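Local coordinates for protein acyl-CoA dehydrogenase (Bacillus anthracis, PDB 3OWA) that binds FAD and, as a member of the acyl-CoA dehydrogenase family, probably catalyses the alpha,beta-dehydrogenation of acyl-CoA thioesters, at residues S279-V284 / A320-V325; L311-A316 / L372-D377. One frame throughout, in Å; residues are numbered along the deposited sequence.

Contact 1: residues S279-V284 / A320-V325; sequences SAKRAV and AAESSV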
loop_
_atom_site.group_PDB
_atom_site.type_symbol
_atom_site.label_atom_id
_atom_site.label_comp_id
_atom_site.label_asym_id
_atom_site.label_seq_id
_atom_site.Cartn_x
_atom_site.Cartn_y
_atom_site.Cartn_z
ATOM N N SER A 279 -2.358 9.457 -13.393
ATOM C CA SER A 279 -1.253 9.315 -12.493
ATOM C C SER A 279 -0.555 7.981 -12.611
ATOM O O SER A 279 0.662 7.921 -12.463
ATOM C CB SER A 279 -1.712 9.532 -11.033
ATOM O OG SER A 279 -2.382 10.792 -10.896
ATOM N N ALA A 280 -1.305 6.901 -12.832
ATOM C CA ALA A 280 -0.683 5.603 -12.954
ATOM C C ALA A 280 0.196 5.567 -14.192
ATOM O O ALA A 280 1.275 4.998 -14.148
ATOM C CB ALA A 280 -1.760 4.449 -12.994
ATOM N N LYS A 281 -0.241 6.204 -15.271
ATOM C CA LYS A 281 0.586 6.278 -16.472
ATOM C C LYS A 281 1.857 7.062 -16.228
ATOM O O LYS A 281 2.921 6.691 -16.721
ATOM C CB LYS A 281 -0.149 6.968 -17.616
ATOM C CG LYS A 281 -1.283 6.197 -18.239
ATOM C CD LYS A 281 -1.779 7.010 -19.420
ATOM C CE LYS A 281 -3.078 6.487 -20.007
ATOM N NZ LYS A 281 -3.475 7.375 -21.161
ATOM N N ARG A 282 1.770 8.134 -15.447
ATOM C CA ARG A 282 2.957 8.917 -15.153
ATOM C C ARG A 282 3.945 8.114 -14.266
ATOM O O ARG A 282 5.170 8.189 -14.443
ATOM C CB ARG A 282 2.549 10.227 -14.441
ATOM C CG ARG A 282 3.717 11.110 -14.066
ATOM C CD ARG A 282 4.533 11.532 -15.328
ATOM N NE ARG A 282 5.641 12.369 -14.891
ATOM C CZ ARG A 282 6.634 12.772 -15.677
ATOM N NH1 ARG A 282 7.610 13.527 -15.165
ATOM N NH2 ARG A 282 6.661 12.406 -16.962
ATOM N N ALA A 283 3.409 7.367 -13.300
ATOM C CA ALA A 283 4.245 6.535 -12.458
ATOM C C ALA A 283 4.977 5.474 -13.306
ATOM O O ALA A 283 6.146 5.185 -13.062
ATOM C CB ALA A 283 3.394 5.828 -11.359
ATOM N N VAL A 284 4.280 4.868 -14.264
ATOM C CA VAL A 284 4.937 3.902 -15.140
ATOM C C VAL A 284 6.107 4.579 -15.857
ATOM O O VAL A 284 7.218 4.062 -15.877
ATOM C CB VAL A 284 3.962 3.270 -16.137
ATOM C CG1 VAL A 284 4.755 2.474 -17.253
ATOM C CG2 VAL A 284 2.981 2.296 -15.422
ATOM N N ALA A 320 -5.802 -2.083 -17.925
ATOM C CA ALA A 320 -7.163 -2.480 -17.570
ATOM C C ALA A 320 -7.953 -1.299 -16.995
ATOM O O ALA A 320 -9.125 -1.128 -17.338
ATOM C CB ALA A 320 -7.191 -3.703 -16.634
ATOM N N ALA A 321 -7.307 -0.457 -16.182
ATOM C CA ALA A 321 -7.977 0.726 -15.622
ATOM C C ALA A 321 -8.362 1.745 -16.692
ATOM O O ALA A 321 -9.478 2.285 -16.698
ATOM C CB ALA A 321 -7.094 1.399 -14.502
ATOM N N GLU A 322 -7.413 2.046 -17.577
ATOM C CA GLU A 322 -7.663 2.988 -18.646
ATOM C C GLU A 322 -8.817 2.489 -19.536
ATOM O O GLU A 322 -9.712 3.267 -19.874
ATOM C CB GLU A 322 -6.416 3.184 -19.508
ATOM C CG GLU A 322 -6.622 4.143 -20.666
ATOM C CD GLU A 322 -5.466 4.125 -21.655
ATOM O OE1 GLU A 322 -4.909 3.024 -21.979
ATOM O OE2 GLU A 322 -5.119 5.230 -22.127
ATOM N N SER A 323 -8.796 1.203 -19.893
ATOM C CA SER A 323 -9.865 0.628 -20.713
ATOM C C SER A 323 -11.230 0.737 -20.036
ATOM O O SER A 323 -12.209 1.150 -20.661
ATOM C CB SER A 323 -9.582 -0.827 -21.080
ATOM O OG SER A 323 -8.272 -0.983 -21.603
ATOM N N SER A 324 -11.320 0.357 -18.774
ATOM C CA SER A 324 -12.623 0.346 -18.141
ATOM C C SER A 324 -13.165 1.766 -17.815
ATOM O O SER A 324 -14.382 2.001 -17.847
ATOM C CB SER A 324 -12.631 -0.578 -16.899
ATOM O OG SER A 324 -11.718 -0.126 -15.925
ATOM N N VAL A 325 -12.270 2.714 -17.535
ATOM C CA VAL A 325 -12.700 4.099 -17.265
ATOM C C VAL A 325 -13.268 4.769 -18.527
ATOM O O VAL A 325 -14.324 5.404 -18.463
ATOM C CB VAL A 325 -11.577 4.969 -16.610
ATOM C CG1 VAL A 325 -12.036 6.370 -16.413
ATOM C CG2 VAL A 325 -11.211 4.413 -15.235
#

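Contact 2: residues L311-A316 / L372-D377; sequences LANMAA and LDYTVD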
loop_
_atom_site.group_PDB
_atom_site.type_symbol
_atom_site.label_atom_id
_atom_site.label_comp_id
_atom_site.label_asym_id
_atom_site.label_seq_id
_atom_site.Cartn_x
_atom_site.Cartn_y
_atom_site.Cartn_z
ATOM N N LEU A 311 7.334 -3.455 -13.462
ATOM C CA LEU A 311 6.865 -2.610 -14.556
ATOM C C LEU A 311 5.723 -3.202 -15.356
ATOM O O LEU A 311 4.790 -2.473 -15.723
ATOM C CB LEU A 311 7.998 -2.195 -15.525
ATOM C CG LEU A 311 9.010 -1.138 -15.047
ATOM C CD1 LEU A 311 10.101 -0.950 -16.059
ATOM C CD2 LEU A 311 8.338 0.264 -14.776
ATOM N N ALA A 312 5.787 -4.504 -15.635
ATOM C CA ALA A 312 4.730 -5.186 -16.380
ATOM C C ALA A 312 3.406 -5.266 -15.608
ATOM O O ALA A 312 2.335 -5.142 -16.211
ATOM C CB ALA A 312 5.200 -6.603 -16.806
ATOM N N ASN A 313 3.470 -5.505 -14.297
ATOM C CA ASN A 313 2.274 -5.537 -13.487
ATOM C C ASN A 313 1.640 -4.155 -13.476
ATOM O O ASN A 313 0.436 -4.011 -13.657
ATOM C CB ASN A 313 2.593 -5.971 -12.040
ATOM C CG ASN A 313 2.929 -7.445 -11.921
ATOM O OD1 ASN A 313 2.569 -8.238 -12.777
ATOM N ND2 ASN A 313 3.622 -7.816 -10.821
HETATM N N MSE A 314 2.477 -3.136 -13.319
HETATM C CA MSE A 314 2.009 -1.752 -13.260
HETATM C C MSE A 314 1.303 -1.389 -14.561
HETATM O O MSE A 314 0.205 -0.825 -14.527
HETATM C CB MSE A 314 3.164 -0.797 -13.025
HETATM C CG MSE A 314 3.774 -0.942 -11.607
HETATM SE SE MSE A 314 5.573 -0.176 -11.610
HETATM C CE MSE A 314 5.117 1.693 -11.715
ATOM N N ALA A 315 1.941 -1.732 -15.679
ATOM C CA ALA A 315 1.412 -1.373 -17.001
ATOM C C ALA A 315 0.140 -2.148 -17.356
ATOM O O ALA A 315 -0.758 -1.599 -17.975
ATOM C CB ALA A 315 2.442 -1.570 -18.029
ATOM N N ALA A 316 0.074 -3.421 -16.965
ATOM C CA ALA A 316 -1.094 -4.236 -17.270
ATOM C C ALA A 316 -2.330 -3.812 -16.486
ATOM O O ALA A 316 -3.418 -3.747 -17.027
ATOM C CB ALA A 316 -0.804 -5.707 -17.070
ATOM N N LEU A 372 -3.709 2.753 -8.894
ATOM C CA LEU A 372 -2.741 3.832 -8.700
ATOM C C LEU A 372 -1.984 3.556 -7.393
ATOM O O LEU A 372 -0.751 3.697 -7.342
ATOM C CB LEU A 372 -3.427 5.193 -8.589
ATOM C CG LEU A 372 -2.495 6.372 -8.244
ATOM C CD1 LEU A 372 -1.380 6.503 -9.243
ATOM C CD2 LEU A 372 -3.270 7.691 -8.006
ATOM N N ASP A 373 -2.701 3.135 -6.358
ATOM C CA ASP A 373 -2.040 2.809 -5.072
ATOM C C ASP A 373 -0.863 1.807 -5.309
ATOM O O ASP A 373 0.252 1.951 -4.760
ATOM C CB ASP A 373 -3.103 2.204 -4.145
ATOM C CG ASP A 373 -2.564 1.808 -2.784
ATOM O OD1 ASP A 373 -2.673 2.600 -1.824
ATOM O OD2 ASP A 373 -2.015 0.692 -2.649
ATOM N N TYR A 374 -1.126 0.770 -6.080
ATOM C CA TYR A 374 -0.124 -0.251 -6.376
ATOM C C TYR A 374 1.004 0.347 -7.222
ATOM O O TYR A 374 2.174 0.065 -6.972
ATOM C CB TYR A 374 -0.796 -1.429 -7.135
ATOM C CG TYR A 374 0.208 -2.437 -7.644
ATOM C CD1 TYR A 374 0.672 -3.454 -6.804
ATOM C CD2 TYR A 374 0.727 -2.348 -8.956
ATOM C CE1 TYR A 374 1.638 -4.374 -7.235
ATOM C CE2 TYR A 374 1.705 -3.262 -9.393
ATOM C CZ TYR A 374 2.123 -4.286 -8.533
ATOM O OH TYR A 374 3.091 -5.185 -8.938
ATOM N N THR A 375 0.672 1.123 -8.255
ATOM C CA THR A 375 1.706 1.657 -9.136
ATOM C C THR A 375 2.639 2.654 -8.439
ATOM O O THR A 375 3.845 2.635 -8.686
ATOM C CB THR A 375 1.136 2.273 -10.463
ATOM O OG1 THR A 375 0.380 3.444 -10.121
ATOM C CG2 THR A 375 0.222 1.278 -11.196
ATOM N N VAL A 376 2.135 3.506 -7.532
ATOM C CA VAL A 376 3.060 4.437 -6.883
ATOM C C VAL A 376 3.880 3.677 -5.853
ATOM O O VAL A 376 5.012 4.005 -5.586
ATOM C CB VAL A 376 2.377 5.710 -6.202
ATOM C CG1 VAL A 376 1.712 6.517 -7.236
ATOM C CG2 VAL A 376 1.312 5.297 -5.158
ATOM N N ASP A 377 3.315 2.634 -5.284
ATOM C CA ASP A 377 4.067 1.873 -4.331
ATOM C C ASP A 377 5.227 1.100 -5.038
ATOM O O ASP A 377 6.346 0.987 -4.493
ATOM C CB ASP A 377 3.152 0.903 -3.613
ATOM C CG ASP A 377 3.900 0.105 -2.569
ATOM O OD1 ASP A 377 4.280 0.720 -1.555
ATOM O OD2 ASP A 377 4.130 -1.122 -2.753
#

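Contact 1: residues S279-V284 / A320-V325
Lys-281 and Glu-322 meet through their charged ends in a salt bridge, NZ to OE2 at 2.9 Å, and this pair carries the whole direct contact between 279-284 and 320-325. The ammonium comes at OE2 from above the carboxylate, 45° out of its plane. Beside it, CE of Lys-281 rests 3.2 Å from the same OE2, so the last two atoms of the lysine both lie against one oxygen. Both side chains are extended beyond CG and cross at about a right angle. Length is what the site demands: even the nearest CA atoms, those of Lys-281 and Glu-322, are 9.1 Å apart, a gap that a long lysine and a long glutamate can bridge. Glu-322 leaves its helix with CG beside the carbonyl carbon (chi1 179°) and reaches out toward the amine.

Neither charge depends on this bond alone. Lys-281 NZ also forms a salt bridge with Glu-103, while OE1, the other oxygen of Glu-322, takes Arg-512 and the hydroxyl of Tyr-595. The carboxylate of this buried glutamate is thus held at both oxygens, and its positive neighbours would be expected to favour the ionised form.

Away from the charges the two helices meet through small, mostly apolar side chains: Ala-321 and Val-325 lie on Val-277, one turn before Lys-281, and Ala-280 touches Thr-318. The salt bridge therefore flanks the interface between helices 257-293 and 305-336, with Tyr-595 touching Lys-281 and Pro-30 touching Glu-322, while helix 358-383 packs against both helices through Thr-375 on Ala-280 and Phe-367 on Ala-321.

Contact 2: residues L311-A316 / L372-D377
Tyr-374 reaches from segment 372-377 of helix 358-383 to Asn-313 and Met-314 on the other helix. From its CB, the first torsion turns the ring away from the backbone N and swings it out across the gap between the helices. Along the ring, CE2 comes first against CG of Met-314, at 3.8 Å, and then near CB of Asn-313; CZ also lies beside that CB. At the tip, OH sits 3.2 Å from CB of Asn-313 and accepts a hydrogen bond from ND2 of the same residue at 3.3 Å. The bond is long and bent, with an N-H...O angle of 143°, and the oxygen is tilted somewhat from the amide plane. Amide and ring planes stand 57° apart.

Alongside the tyrosine, Met-314, a selenomethionine, pairs with Thr-375. Its CB lies 4.0 Å from Thr-375 CG2, and the bend at chi3 carries CE to 3.4 Å from Thr-375 O. The rotamer that brings OG1 of Thr-375 back to the carbonyl O of Leu-372, at 3.0 Å, also sets CG2 near Met-314; that carbonyl oxygen receives Val-376 N as well. A threonine thus presents carbon to the interface and settles its hydroxyl within its own helix.

The two segments run nearly antiparallel, at 153°, with axes 9.6 Å apart. Polar chemistry gathers at the partly exposed border: Asn-313 OD1 accepts from Lys-582, and Lys-317 makes a cation-pi contact with Tyr-374. Asn-313 thereby donates to one partner and accepts from another, as an amide can, whereas the buried Met-314 and Thr-375 hold the helices together largely by van der Waals packing.

Overall arrangement
Both contacts lie in the helical C-terminal domain of the acyl-CoA dehydrogenase fold, their centres 9 Å apart. Their segments alternate along the chain, 279-284, 311-316, 320-325 and then 372-377, and helix 305-336 serves both. It meets helix 257-293 in contact 1 and helix 358-383 in contact 2. The other two helices also meet where the contacts touch: Ser-279 CB packs on Leu-372 CD1 at 3.5 Å. Contact 2 lies near the cofactor and the subunit interface: the side chain of Met-314 is about 10 Å from a bound FAD at nearest atoms, Ile-382 of helix 358-383 lines an FAD pocket, and Asp-377 forms salt bridges with Arg-402 and Arg-405 of the second subunit.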